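Local coordinates for protein aldehyde dehydrogenase (Staphylococcus aureus, PDB 6K10) that oxidises 4,4'-diaponeurosporen-4-al to 4,4'-diaponeurosporenoic acid with NAD+, a step in the biosynthesis of the carotenoid staphyloxanthin, at residues L37-K42 and E163-N168; K221-V226 and A362-R367; S372-S377 and L401-N406. The protein carries 1 engineered substitution. All coordinates share one frame; numbering follows the deposited sequence.

Contact 1 of 3, residues L37-K42 and E163-N168; sequences LKKLSK and ETFDAN
Leu40 and Phe165 meet through different first torsions: Leu40 sets CG anti to its backbone N (chi1 -173°), whereas Phe165 keeps CG beside the backbone N (chi1 -54°) and swings its ring toward helix 30-46. Leu40 CD1 then lies 4.0 Å from Phe165 CE2, and Leu40 CB reaches the ring edge in its plane, 4.0 Å from Phe165 CZ. The two side chains run at a slant to one another. On one ring face sits a methyl from the preceding residue, Thr164 CG2, 3.8 Å above the plane and over its centre; the same methyl touches Lys39 CB across the contact at 3.8 Å. Thr164 CG2 thus lies between the Phe165 ring and Lys39, while the threonine hydroxyl turns back to the carbonyl of Leu160 in its own helix. In the Rossmann-like dinucleotide-binding domain of the aldehyde dehydrogenase fold, the end of helix 151-164 and the turn leading toward strand 170-172 here pack on helix 30-46. Leu40 also packs on Phe129 and Ile136 of helix 126-138 and on Ile78 of helix 63-89, and so links the Phe165 ring to both helices. Lys39 runs past the ring in the opposite sense to Phe165, its chain bent at chi3 (62°). Its CE comes within 3.4 Å of Thr164 O, and its NZ stands obliquely to the ring, 4.0 Å from Phe165 CD1. A hydrogen bond to Gln36 OE1, in its own helix, holds the ammonium, while CB and CE of Lys39 lie against Thr164.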
loop_
_atom_site.group_PDB
_atom_site.type_symbol
_atom_site.label_atom_id
_atom_site.label_comp_id
_atom_site.label_asym_id
_atom_site.label_seq_id
_atom_site.Cartn_x
_atom_site.Cartn_y
_atom_site.Cartn_z
ATOM N N LEU A 37 10.911 10.730 -19.876
ATOM C CA LEU A 37 10.869 9.339 -20.312
ATOM C C LEU A 37 11.528 9.172 -21.677
ATOM O O LEU A 37 12.255 8.198 -21.905
ATOM C CB LEU A 37 9.424 8.845 -20.333
ATOM C CG LEU A 37 8.784 8.694 -18.951
ATOM C CD1 LEU A 37 7.275 8.555 -19.074
ATOM C CD2 LEU A 37 9.374 7.503 -18.211
ATOM N N LYS A 38 11.288 10.113 -22.597
ATOM C CA LYS A 38 11.990 10.095 -23.879
ATOM C C LYS A 38 13.496 10.144 -23.674
ATOM O O LYS A 38 14.242 9.348 -24.257
ATOM C CB LYS A 38 11.557 11.275 -24.752
ATOM C CG LYS A 38 10.081 11.369 -25.031
ATOM N N LYS A 39 13.960 11.091 -22.858
ATOM C CA LYS A 39 15.390 11.220 -22.608
ATOM C C LYS A 39 15.950 9.953 -21.977
ATOM O O LYS A 39 17.052 9.516 -22.325
ATOM C CB LYS A 39 15.655 12.436 -21.720
ATOM C CG LYS A 39 15.386 13.770 -22.405
ATOM C CD LYS A 39 15.211 14.884 -21.387
ATOM C CE LYS A 39 16.469 15.082 -20.559
ATOM N NZ LYS A 39 16.262 16.081 -19.472
ATOM N N LEU A 40 15.199 9.342 -21.058
ATOM C CA LEU A 40 15.638 8.090 -20.448
ATOM C C LEU A 40 15.805 6.997 -21.496
ATOM O O LEU A 40 16.795 6.255 -21.487
ATOM C CB LEU A 40 14.640 7.652 -19.376
ATOM C CG LEU A 40 15.053 6.441 -18.536
ATOM C CD1 LEU A 40 16.350 6.726 -17.795
ATOM C CD2 LEU A 40 13.948 6.054 -17.567
ATOM N N SER A 41 14.838 6.880 -22.407
ATOM C CA SER A 41 14.918 5.875 -23.462
ATOM C C SER A 41 16.099 6.138 -24.387
ATOM O O SER A 41 16.886 5.229 -24.682
ATOM C CB SER A 41 13.612 5.852 -24.253
ATOM O OG SER A 41 13.652 4.860 -25.261
ATOM N N LYS A 42 16.222 7.377 -24.872
ATOM C CA LYS A 42 17.359 7.750 -25.708
ATOM C C LYS A 42 18.676 7.465 -25.002
ATOM O O LYS A 42 19.643 7.004 -25.620
ATOM C CB LYS A 42 17.261 9.231 -26.075
ATOM C CG LYS A 42 18.586 9.880 -26.442
ATOM C CD LYS A 42 18.400 11.338 -26.833
ATOM C CE LYS A 42 19.694 12.121 -26.677
ATOM N NZ LYS A 42 19.508 13.560 -27.011
ATOM N N GLU A 163 24.595 12.352 -17.075
ATOM C CA GLU A 163 24.741 13.016 -18.361
ATOM C C GLU A 163 23.404 13.247 -19.054
ATOM O O GLU A 163 23.375 13.880 -20.115
ATOM C CB GLU A 163 25.689 12.208 -19.252
ATOM C CG GLU A 163 27.066 12.049 -18.609
ATOM C CD GLU A 163 28.156 11.658 -19.583
ATOM O OE1 GLU A 163 28.187 12.204 -20.705
ATOM O OE2 GLU A 163 28.997 10.813 -19.210
ATOM N N THR A 164 22.303 12.785 -18.462
ATOM C CA THR A 164 20.967 12.954 -19.021
ATOM C C THR A 164 20.074 13.883 -18.209
ATOM O O THR A 164 19.322 14.665 -18.794
ATOM C CB THR A 164 20.277 11.590 -19.161
ATOM O OG1 THR A 164 21.152 10.677 -19.835
ATOM C CG2 THR A 164 18.990 11.720 -19.960
ATOM N N PHE A 165 20.134 13.828 -16.878
ATOM C CA PHE A 165 19.249 14.604 -16.021
ATOM C C PHE A 165 20.048 15.469 -15.056
ATOM O O PHE A 165 21.204 15.178 -14.737
ATOM C CB PHE A 165 18.316 13.696 -15.205
ATOM C CG PHE A 165 17.534 12.720 -16.030
ATOM C CD1 PHE A 165 16.427 13.131 -16.751
ATOM C CD2 PHE A 165 17.895 11.383 -16.068
ATOM C CE1 PHE A 165 15.703 12.229 -17.506
ATOM C CE2 PHE A 165 17.176 10.477 -16.821
ATOM C CZ PHE A 165 16.077 10.900 -17.540
ATOM N N ASP A 166 19.408 16.537 -14.575
ATOM C CA ASP A 166 19.971 17.298 -13.466
ATOM C C ASP A 166 19.991 16.451 -12.204
ATOM O O ASP A 166 19.092 15.641 -11.963
ATOM C CB ASP A 166 19.165 18.569 -13.208
ATOM C CG ASP A 166 19.470 19.662 -14.199
ATOM O OD1 ASP A 166 20.461 19.529 -14.945
ATOM O OD2 ASP A 166 18.726 20.664 -14.215
ATOM N N ALA A 167 21.023 16.659 -11.381
ATOM C CA ALA A 167 21.157 15.873 -10.161
ATOM C C ALA A 167 20.028 16.156 -9.179
ATOM O O ALA A 167 19.714 15.308 -8.336
ATOM C CB ALA A 167 22.512 16.139 -9.506
ATOM N N ASN A 168 19.403 17.329 -9.266
ATOM C CA ASN A 168 18.284 17.641 -8.386
ATOM C C ASN A 168 16.959 17.079 -8.888
ATOM O O ASN A 168 15.933 17.271 -8.228
ATOM C CB ASN A 168 18.180 19.157 -8.179
ATOM C CG ASN A 168 18.104 19.929 -9.482
ATOM O OD1 ASN A 168 17.470 19.500 -10.445
#

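Contact 2 of 3, residues K221-V226 and A362-R367; sequences KSPVIV and AFIHQR
Apolar packing centres on Ile364, whose CD1 touches both Pro223 and Ile225, two residues apart on one side of strand 223-226. Ile364 CD1 meets Ile225 CD1 methyl to methyl at 3.6 Å, the two side chains crossing at a slant, and lies 3.8 Å from Pro223 CG. Its CG1 and CG2 branches also reach the proline, each 4.0 Å from Pro223 CG, so three carbons of Ile364 touch the pyrrolidine ring. Ile225 holds CG1 beside its backbone N (chi1 -54°) and continues nearly straight to CD1 (chi2 160°), which carries that methyl toward the helix although the residue's first bond does not aim there. Helix 357-365 here covers the parallel core of the catalytic domain's sheet, in which strand 223-226 lies between strands 256-260 and 372-376; Ile364 also touches Leu258 of the former. The helix is the connection between parallel strands 348-354 and 372-376 of this one sheet, a beta-alpha-beta crossover.

Where the charged residues meet, the lysine's methylenes, not its ammonium, touch the arginine's NH2. Lys221 CD and CE each lie 4.1 Å from Arg367 NH2, CD oblique to the guanidinium. The lysine bends at chi3 and chi4, leaving the like charges 5.5 Å apart between Lys221 NZ and Arg367 NH2. Each charge has its own partners: Lys221 NZ forms a salt bridge with Asp255 and hydrogen bonds to the carbonyls of Ile339 and Glu342, while Arg367 NH2 donates to the carbonyl of Met340.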
loop_
_atom_site.group_PDB
_atom_site.type_symbol
_atom_site.label_atom_id
_atom_site.label_comp_id
_atom_site.label_asym_id
_atom_site.label_seq_id
_atom_site.Cartn_x
_atom_site.Cartn_y
_atom_site.Cartn_z
ATOM N N LYS A 221 12.258 -18.785 0.045
ATOM C CA LYS A 221 12.614 -19.968 -0.739
ATOM C C LYS A 221 11.379 -20.370 -1.545
ATOM O O LYS A 221 10.429 -20.937 -0.996
ATOM C CB LYS A 221 13.116 -21.088 0.170
ATOM C CG LYS A 221 14.408 -20.728 0.916
ATOM C CD LYS A 221 14.782 -21.761 1.973
ATOM C CE LYS A 221 15.191 -23.083 1.352
ATOM N NZ LYS A 221 16.450 -22.967 0.563
ATOM N N SER A 222 11.394 -20.064 -2.842
ATOM C CA SER A 222 10.242 -20.310 -3.704
ATOM C C SER A 222 10.130 -21.796 -4.026
ATOM O O SER A 222 11.051 -22.355 -4.626
ATOM C CB SER A 222 10.360 -19.499 -4.989
ATOM O OG SER A 222 10.409 -18.104 -4.732
ATOM N N PRO A 223 9.038 -22.462 -3.657
ATOM C CA PRO A 223 8.913 -23.896 -3.934
ATOM C C PRO A 223 8.329 -24.192 -5.302
ATOM O O PRO A 223 7.518 -23.440 -5.837
ATOM C CB PRO A 223 7.961 -24.373 -2.827
ATOM C CG PRO A 223 7.087 -23.193 -2.562
ATOM C CD PRO A 223 7.924 -21.957 -2.834
ATOM N N VAL A 224 8.768 -25.310 -5.870
ATOM C CA VAL A 224 8.134 -25.905 -7.042
ATOM C C VAL A 224 7.539 -27.230 -6.596
ATOM O O VAL A 224 8.258 -28.090 -6.075
ATOM C CB VAL A 224 9.126 -26.114 -8.201
ATOM C CG1 VAL A 224 8.441 -26.794 -9.389
ATOM C CG2 VAL A 224 9.745 -24.799 -8.617
ATOM N N ILE A 225 6.225 -27.383 -6.759
ATOM C CA ILE A 225 5.558 -28.663 -6.550
ATOM C C ILE A 225 5.425 -29.338 -7.905
ATOM O O ILE A 225 4.934 -28.726 -8.861
ATOM C CB ILE A 225 4.179 -28.498 -5.884
ATOM C CG1 ILE A 225 4.279 -27.691 -4.595
ATOM C CG2 ILE A 225 3.592 -29.863 -5.554
ATOM C CD1 ILE A 225 2.960 -27.084 -4.137
ATOM N N VAL A 226 5.882 -30.582 -7.992
ATOM C CA VAL A 226 5.742 -31.410 -9.182
ATOM C C VAL A 226 4.974 -32.643 -8.735
ATOM O O VAL A 226 5.538 -33.517 -8.067
ATOM C CB VAL A 226 7.097 -31.786 -9.797
ATOM C CG1 VAL A 226 6.912 -32.718 -10.999
ATOM C CG2 VAL A 226 7.879 -30.542 -10.180
ATOM N N ALA A 362 1.581 -28.653 3.724
ATOM C CA ALA A 362 2.010 -28.464 5.106
ATOM C C ALA A 362 3.465 -28.016 5.186
ATOM O O ALA A 362 3.797 -27.097 5.945
ATOM C CB ALA A 362 1.809 -29.759 5.891
ATOM N N PHE A 363 4.343 -28.656 4.410
ATOM C CA PHE A 363 5.751 -28.271 4.370
ATOM C C PHE A 363 5.909 -26.796 4.022
ATOM O O PHE A 363 6.633 -26.057 4.698
ATOM C CB PHE A 363 6.493 -29.149 3.358
ATOM C CG PHE A 363 7.993 -28.968 3.368
ATOM C CD1 PHE A 363 8.594 -27.943 2.650
ATOM C CD2 PHE A 363 8.804 -29.840 4.076
ATOM C CE1 PHE A 363 9.967 -27.784 2.654
ATOM C CE2 PHE A 363 10.179 -29.686 4.082
ATOM C CZ PHE A 363 10.760 -28.657 3.371
ATOM N N ILE A 364 5.233 -26.351 2.961
ATOM C CA ILE A 364 5.372 -24.968 2.507
ATOM C C ILE A 364 4.744 -24.004 3.509
ATOM O O ILE A 364 5.282 -22.920 3.769
ATOM C CB ILE A 364 4.768 -24.811 1.096
ATOM C CG1 ILE A 364 5.529 -25.680 0.095
ATOM C CG2 ILE A 364 4.752 -23.347 0.654
ATOM C CD1 ILE A 364 4.790 -25.913 -1.213
ATOM N N HIS A 365 3.607 -24.384 4.098
ATOM C CA HIS A 365 2.927 -23.499 5.035
ATOM C C HIS A 365 3.685 -23.344 6.351
ATOM O O HIS A 365 3.438 -22.377 7.080
ATOM C CB HIS A 365 1.508 -24.013 5.300
ATOM C CG HIS A 365 0.573 -22.962 5.815
ATOM N ND1 HIS A 365 0.583 -22.530 7.124
ATOM C CD2 HIS A 365 -0.394 -22.247 5.191
ATOM C CE1 HIS A 365 -0.342 -21.600 7.285
ATOM N NE2 HIS A 365 -0.948 -21.409 6.127
ATOM N N GLN A 366 4.601 -24.262 6.670
ATOM C CA GLN A 366 5.412 -24.131 7.878
ATOM C C GLN A 366 6.504 -23.080 7.748
ATOM O O GLN A 366 7.099 -22.704 8.764
ATOM C CB GLN A 366 6.055 -25.471 8.239
ATOM C CG GLN A 366 5.089 -26.522 8.744
ATOM C CD GLN A 366 5.794 -27.658 9.457
ATOM O OE1 GLN A 366 6.867 -28.095 9.042
ATOM N NE2 GLN A 366 5.189 -28.145 10.534
ATOM N N ARG A 367 6.784 -22.612 6.544
ATOM C CA ARG A 367 7.861 -21.685 6.252
ATOM C C ARG A 367 7.301 -20.326 5.846
ATOM O O ARG A 367 6.104 -20.193 5.567
ATOM C CB ARG A 367 8.751 -22.267 5.146
ATOM C CG ARG A 367 9.443 -23.557 5.567
ATOM C CD ARG A 367 10.006 -24.326 4.386
ATOM N NE ARG A 367 10.888 -25.403 4.826
ATOM C CZ ARG A 367 12.212 -25.303 4.907
ATOM N NH1 ARG A 367 12.929 -26.338 5.323
ATOM N NH2 ARG A 367 12.820 -24.172 4.573
#

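Contact 3 of 3, residues S372-S377 and L401-N406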
loop_
_atom_site.group_PDB
_atom_site.type_symbol
_atom_site.label_atom_id
_atom_site.label_comp_id
_atom_site.label_asym_id
_atom_site.label_seq_id
_atom_site.Cartn_x
_atom_site.Cartn_y
_atom_site.Cartn_z
ATOM N N SER A 372 7.520 -16.356 -4.715
ATOM C CA SER A 372 6.862 -17.064 -5.798
ATOM C C SER A 372 6.625 -18.512 -5.404
ATOM O O SER A 372 7.264 -19.050 -4.498
ATOM C CB SER A 372 7.663 -16.978 -7.105
ATOM O OG SER A 372 8.860 -17.719 -7.027
ATOM N N LEU A 373 5.664 -19.129 -6.089
ATOM C CA LEU A 373 5.392 -20.553 -5.962
ATOM C C LEU A 373 5.008 -21.086 -7.332
ATOM O O LEU A 373 4.314 -20.411 -8.093
ATOM C CB LEU A 373 4.277 -20.842 -4.951
ATOM C CG LEU A 373 3.892 -22.315 -4.733
ATOM C CD1 LEU A 373 3.536 -22.579 -3.279
ATOM C CD2 LEU A 373 2.737 -22.725 -5.642
ATOM N N TYR A 374 5.454 -22.303 -7.632
ATOM C CA TYR A 374 5.150 -22.944 -8.901
ATOM C C TYR A 374 4.589 -24.333 -8.652
ATOM O O TYR A 374 5.035 -25.044 -7.749
ATOM C CB TYR A 374 6.390 -23.011 -9.792
ATOM C CG TYR A 374 7.090 -21.677 -9.920
ATOM C CD1 TYR A 374 6.555 -20.667 -10.704
ATOM C CD2 TYR A 374 8.278 -21.422 -9.240
ATOM C CE1 TYR A 374 7.182 -19.436 -10.817
ATOM C CE2 TYR A 374 8.913 -20.197 -9.350
ATOM C CZ TYR A 374 8.364 -19.211 -10.139
ATOM O OH TYR A 374 8.999 -17.995 -10.246
ATOM N N LEU A 375 3.596 -24.707 -9.454
ATOM C CA LEU A 375 3.003 -26.034 -9.410
ATOM C C LEU A 375 2.968 -26.603 -10.814
ATOM O O LEU A 375 2.466 -25.952 -11.735
ATOM C CB LEU A 375 1.588 -26.003 -8.823
ATOM C CG LEU A 375 0.799 -27.299 -9.020
ATOM C CD1 LEU A 375 1.414 -28.438 -8.217
ATOM C CD2 LEU A 375 -0.659 -27.107 -8.653
ATOM N N PHE A 376 3.504 -27.808 -10.976
ATOM C CA PHE A 376 3.418 -28.543 -12.229
ATOM C C PHE A 376 2.463 -29.706 -12.025
ATOM O O PHE A 376 2.727 -30.599 -11.209
ATOM C CB PHE A 376 4.795 -29.016 -12.700
ATOM C CG PHE A 376 5.633 -27.909 -13.272
ATOM C CD1 PHE A 376 6.424 -27.130 -12.448
ATOM C CD2 PHE A 376 5.588 -27.615 -14.624
ATOM C CE1 PHE A 376 7.180 -26.093 -12.967
ATOM C CE2 PHE A 376 6.342 -26.582 -15.148
ATOM C CZ PHE A 376 7.140 -25.819 -14.319
ATOM N N SER A 377 1.348 -29.670 -12.749
ATOM C CA SER A 377 0.260 -30.614 -12.570
ATOM C C SER A 377 -0.666 -30.518 -13.766
ATOM O O SER A 377 -0.817 -29.449 -14.359
ATOM C CB SER A 377 -0.515 -30.330 -11.275
ATOM O OG SER A 377 -1.611 -31.219 -11.114
ATOM N N LEU A 401 8.822 -18.332 -13.477
ATOM C CA LEU A 401 9.429 -17.026 -13.733
ATOM C C LEU A 401 8.585 -16.098 -14.606
ATOM O O LEU A 401 8.548 -14.889 -14.357
ATOM C CB LEU A 401 10.825 -17.205 -14.346
ATOM C CG LEU A 401 11.588 -15.961 -14.811
ATOM C CD1 LEU A 401 12.062 -15.134 -13.629
ATOM C CD2 LEU A 401 12.767 -16.362 -15.678
ATOM N N MET A 402 7.889 -16.639 -15.611
ATOM C CA MET A 402 7.282 -15.800 -16.644
ATOM C C MET A 402 6.101 -14.963 -16.160
ATOM O O MET A 402 5.639 -14.101 -16.917
ATOM C CB MET A 402 6.841 -16.656 -17.833
ATOM C CG MET A 402 7.990 -17.269 -18.620
ATOM S SD MET A 402 9.279 -16.071 -19.032
ATOM C CE MET A 402 8.485 -15.123 -20.328
ATOM N N HIS A 403 5.597 -15.173 -14.941
ATOM C CA HIS A 403 4.522 -14.305 -14.466
ATOM C C HIS A 403 5.004 -12.876 -14.237
ATOM O O HIS A 403 4.176 -11.964 -14.129
ATOM C CB HIS A 403 3.883 -14.870 -13.192
ATOM C CG HIS A 403 4.814 -14.963 -12.022
ATOM N ND1 HIS A 403 5.947 -15.749 -12.028
ATOM C CD2 HIS A 403 4.766 -14.382 -10.799
ATOM C CE1 HIS A 403 6.561 -15.642 -10.863
ATOM N NE2 HIS A 403 5.866 -14.819 -10.100
ATOM N N LEU A 404 6.321 -12.662 -14.178
ATOM C CA LEU A 404 6.886 -11.319 -14.122
ATOM C C LEU A 404 6.898 -10.632 -15.481
ATOM O O LEU A 404 7.070 -9.410 -15.541
ATOM C CB LEU A 404 8.317 -11.368 -13.577
ATOM C CG LEU A 404 8.545 -11.354 -12.063
ATOM C CD1 LEU A 404 7.869 -12.533 -11.392
ATOM C CD2 LEU A 404 10.037 -11.352 -11.753
ATOM N N ALA A 405 6.727 -11.384 -16.565
ATOM C CA ALA A 405 6.874 -10.843 -17.908
ATOM C C ALA A 405 5.596 -10.224 -18.450
ATOM O O ALA A 405 5.630 -9.613 -19.523
ATOM C CB ALA A 405 7.361 -11.934 -18.866
ATOM N N ASN A 406 4.475 -10.368 -17.748
ATOM C CA ASN A 406 3.261 -9.666 -18.128
ATOM C C ASN A 406 3.159 -8.401 -17.293
ATOM O O ASN A 406 2.891 -8.490 -16.084
ATOM C CB ASN A 406 2.032 -10.548 -17.917
ATOM C CG ASN A 406 0.765 -9.933 -18.489
ATOM O OD1 ASN A 406 0.742 -8.761 -18.872
ATOM N ND2 ASN A 406 -0.300 -10.724 -18.546
#
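Tyr374 and His403 approach with their side chains crossing at about a right angle, ring planes at 73° and centroids 5.8 Å apart, an oblique aromatic pair. Toward the imidazole it is the phenol oxygen that comes nearest: Tyr374 OH lies 3.4 Å from His403 CE1, at the imidazole edge and near its plane. His403 takes the crowded position at its first torsion, with CG between the backbone N and carbonyl carbon (chi1 63°), which aims the ring from the 3-10 turn 402-404 at strand 372-376. Ser372 CB completes the imidazole contact, 4.1 Å from His403 NE2 and oblique to the ring, while Leu404 CD1 lies over one imidazole face, offset toward the rim. Leu401 presents its backbone: Leu401 N is 3.3 Å from Tyr374 CE1. The loop carrying these residues follows strand 394-397 of the catalytic domain and packs on the second subunit, where Ile438 touches His403. Tyr374 OH is hydrogen-bonded to the carbonyl of Val252, next to Ser251, the substituted residue at the predicted catalytic position, and Ser372 OG to Ser222 OG. The phenol therefore ties strand 372-376 to the predicted active-site loop and would direct its oxygen's partial negative charge toward the polarised CE1-H of His403.

In the fold
Contacts 2 and 3 share one sheet of the catalytic domain: strands 223-226 and 372-376 are parallel neighbours, and their contact centres are 14 Å apart. A probable hydrogen bond joins Ile225 O to Phe376 N at 2.7 Å, and another joins Ser222 OG to Ser372 OG at 2.8 Å. Contacts 2 and 3 both lie near the predicted active site: the side chain of Ser251, engineered here, is about 7 Å from that of Ser372 and about 10 Å from that of Lys221, while the side chains of His403 and Glu217 are about 9 Å apart. Contact 1 lies on the other side of the chain's centre, with nearest atoms about 17 Å from contact 3 and about 28 Å from contact 2.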